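Local coordinates for ABC transporter, substrate binding protein (Aeropyrum pernix, PDB 3EAF) that probably binds a small solute outside the cell and delivers it to an ABC transporter for import, as periplasmic binding proteins do, at residues Asp284-Asn287 / Leu288-Gln292. Numbering follows the deposited sequence.
Sequences DQIN and LRVVQ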
ATOM      1  N   ASP A 284      -9.083   5.902  18.866  1.00 24.77           N
ATOM      2  CA  ASP A 284      -9.404   6.736  17.704  1.00 24.44           C
ATOM      3  C   ASP A 284      -8.202   7.091  16.805  1.00 23.63           C
ATOM      4  O   ASP A 284      -8.367   7.727  15.760  1.00 23.47           O
ATOM      5  CB  ASP A 284     -10.180   7.998  18.128  1.00 25.09           C
ATOM      6  CG  ASP A 284      -9.328   9.005  18.912  1.00 26.74           C
ATOM      7  OD1 ASP A 284      -8.121   8.774  19.156  1.00 27.78           O
ATOM      8  OD2 ASP A 284      -9.891  10.055  19.295  1.00 29.74           O
ATOM      9  N   GLN A 285      -7.003   6.678  17.213  1.00 22.37           N
ATOM     10  CA  GLN A 285      -5.809   6.861  16.398  1.00 21.69           C
ATOM     11  C   GLN A 285      -5.541   5.653  15.503  1.00 19.99           C
ATOM     12  O   GLN A 285      -4.609   5.659  14.704  1.00 19.73           O
ATOM     13  CB  GLN A 285      -4.588   7.156  17.276  1.00 21.69           C
ATOM     14  CG  GLN A 285      -4.692   8.469  18.041  1.00 23.52           C
ATOM     15  CD  GLN A 285      -3.371   8.912  18.652  1.00 24.01           C
ATOM     16  OE1 GLN A 285      -2.417   8.134  18.751  1.00 27.37           O
ATOM     17  NE2 GLN A 285      -3.309  10.181  19.063  1.00 27.23           N
ATOM     18  N   ILE A 286      -6.362   4.617  15.645  1.00 18.35           N
ATOM     19  CA  ILE A 286      -6.195   3.394  14.863  1.00 16.85           C
ATOM     20  C   ILE A 286      -7.021   3.515  13.585  1.00 15.79           C
ATOM     21  O   ILE A 286      -8.250   3.602  13.629  1.00 15.55           O
ATOM     22  CB  ILE A 286      -6.580   2.136  15.679  1.00 16.82           C
ATOM     23  CG1 ILE A 286      -5.768   2.065  16.986  1.00 17.01           C
ATOM     24  CG2 ILE A 286      -6.431   0.855  14.844  1.00 16.74           C
ATOM     25  CD1 ILE A 286      -4.250   1.981  16.800  1.00 15.84           C
ATOM     26  N   ASN A 287      -6.327   3.541  12.453  1.00 14.08           N
ATOM     27  CA  ASN A 287      -6.952   3.753  11.152  1.00 12.49           C
ATOM     28  C   ASN A 287      -6.305   2.847  10.108  1.00 11.19           C
ATOM     29  O   ASN A 287      -5.402   2.079  10.433  1.00 10.57           O
ATOM     30  CB  ASN A 287      -6.854   5.234  10.748  1.00 12.72           C
ATOM     31  CG  ASN A 287      -5.418   5.765  10.785  1.00 13.16           C
ATOM     32  OD1 ASN A 287      -4.494   5.147  10.257  1.00 13.61           O
ATOM     33  ND2 ASN A 287      -5.233   6.910  11.417  1.00 13.95           N
ATOM     34  N   LEU A 288      -6.766   2.941   8.861  1.00 10.05           N
ATOM     35  CA  LEU A 288      -6.203   2.145   7.759  1.00  8.91           C
ATOM     36  C   LEU A 288      -4.669   2.231   7.639  1.00  8.70           C
ATOM     37  O   LEU A 288      -3.999   1.222   7.395  1.00  8.48           O
ATOM     38  CB  LEU A 288      -6.854   2.551   6.432  1.00  8.87           C
ATOM     39  CG  LEU A 288      -6.215   1.994   5.157  1.00  8.78           C
ATOM     40  CD1 LEU A 288      -6.409   0.476   5.074  1.00  7.17           C
ATOM     41  CD2 LEU A 288      -6.765   2.702   3.922  1.00  8.50           C
ATOM     42  N   ARG A 289      -4.114   3.429   7.814  1.00  8.04           N
ATOM     43  CA  ARG A 289      -2.663   3.627   7.661  1.00  7.43           C
ATOM     44  C   ARG A 289      -1.899   2.859   8.729  1.00  7.41           C
ATOM     45  O   ARG A 289      -0.876   2.233   8.448  1.00  7.03           O
ATOM     46  CB  ARG A 289      -2.301   5.117   7.695  1.00  7.41           C
ATOM     47  CG  ARG A 289      -3.054   5.993   6.678  1.00  6.79           C
ATOM     48  CD  ARG A 289      -3.169   5.313   5.312  1.00  8.06           C
ATOM     49  NE  ARG A 289      -4.029   6.055   4.391  1.00  7.25           N
ATOM     50  CZ  ARG A 289      -4.382   5.628   3.187  1.00  6.57           C
ATOM     51  NH1 ARG A 289      -3.963   4.447   2.744  1.00  5.39           N
ATOM     52  NH2 ARG A 289      -5.155   6.388   2.423  1.00  6.66           N
ATOM     53  N   VAL A 290      -2.419   2.903   9.953  1.00  7.37           N
ATOM     54  CA  VAL A 290      -1.908   2.106  11.063  1.00  7.27           C
ATOM     55  C   VAL A 290      -1.962   0.608  10.729  1.00  6.93           C
ATOM     56  O   VAL A 290      -0.993  -0.116  10.961  1.00  7.09           O
ATOM     57  CB  VAL A 290      -2.663   2.426  12.383  1.00  7.39           C
ATOM     58  CG1 VAL A 290      -2.165   1.551  13.542  1.00  7.90           C
ATOM     59  CG2 VAL A 290      -2.509   3.907  12.740  1.00  7.57           C
ATOM     60  N   VAL A 291      -3.079   0.154  10.165  1.00  6.47           N
ATOM     61  CA  VAL A 291      -3.192  -1.237   9.724  1.00  6.28           C
ATOM     62  C   VAL A 291      -2.091  -1.588   8.709  1.00  6.42           C
ATOM     63  O   VAL A 291      -1.453  -2.631   8.816  1.00  6.66           O
ATOM     64  CB  VAL A 291      -4.592  -1.543   9.128  1.00  6.54           C
ATOM     65  CG1 VAL A 291      -4.658  -2.977   8.608  1.00  5.72           C
ATOM     66  CG2 VAL A 291      -5.691  -1.292  10.166  1.00  5.73           C
ATOM     67  N   GLN A 292      -1.858  -0.703   7.743  1.00  6.57           N
ATOM     68  CA  GLN A 292      -0.900  -0.958   6.664  1.00  6.82           C
ATOM     69  C   GLN A 292       0.515  -1.154   7.187  1.00  6.90           C
ATOM     70  O   GLN A 292       1.257  -2.012   6.684  1.00  7.09           O
ATOM     71  CB  GLN A 292      -0.954   0.152   5.604  1.00  6.73           C
ATOM     72  CG  GLN A 292      -2.267   0.143   4.828  1.00  7.05           C
ATOM     73  CD  GLN A 292      -2.338   1.185   3.745  1.00  7.01           C
ATOM     74  OE1 GLN A 292      -2.873   2.262   3.955  1.00  7.71           O
ATOM     75  NE2 GLN A 292      -1.815   0.864   2.571  1.00  7.74           N
TER
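Asn287 caps helix 288-304, its side-chain oxygen reaching Val290 N from the N-cap position, where the loop that follows helix 267-278 in this periplasmic binding protein turns into the helix. Its CB has only its covalent neighbour, the peptide N of Leu288, close by across the junction. From there CG turns into the crowded position between backbone N and carbonyl carbon (chi1 54°), which swings the amide back toward the first turn and brings CG 4.0 Å from Val290 CG2. At the tip, OD1 accepts from Val290 N at 3.1 Å in a nearly straight bond (165° at the hydrogen), the donor tilted 23° from the carbonyl plane; Arg289 CB packs against the same oxygen. Asparagine suits the place because its short arm carries an acceptor to an N-H that no preceding helical turn can serve. With an alanine here the side-chain oxygen is gone, and Val290 N is likely to lose its capping acceptor, leaving the start of the helix freer to fray. The backbone O of Asn287 then takes Val291 N at 3.0 Å, the first i to i+4 bond of the helix.

Ile286 and Val290, both branched and apolar, meet at about a right angle, CD1 lying 3.9 Å from CG1, and they also touch Leu30 and Leu26, respectively, of helix 18-38. The other methyl of Val290, CG2, packs on Gln285 O. Along the helix, Arg289 forms a salt bridge to Asp236 through NE, while Leu288 CD2 lies above one face of its guanidinium, toward the rim. That group's NH1 donates to a lone pair of Gln292 OE1 at 2.7 Å, the oxygen close to the guanidinium plane.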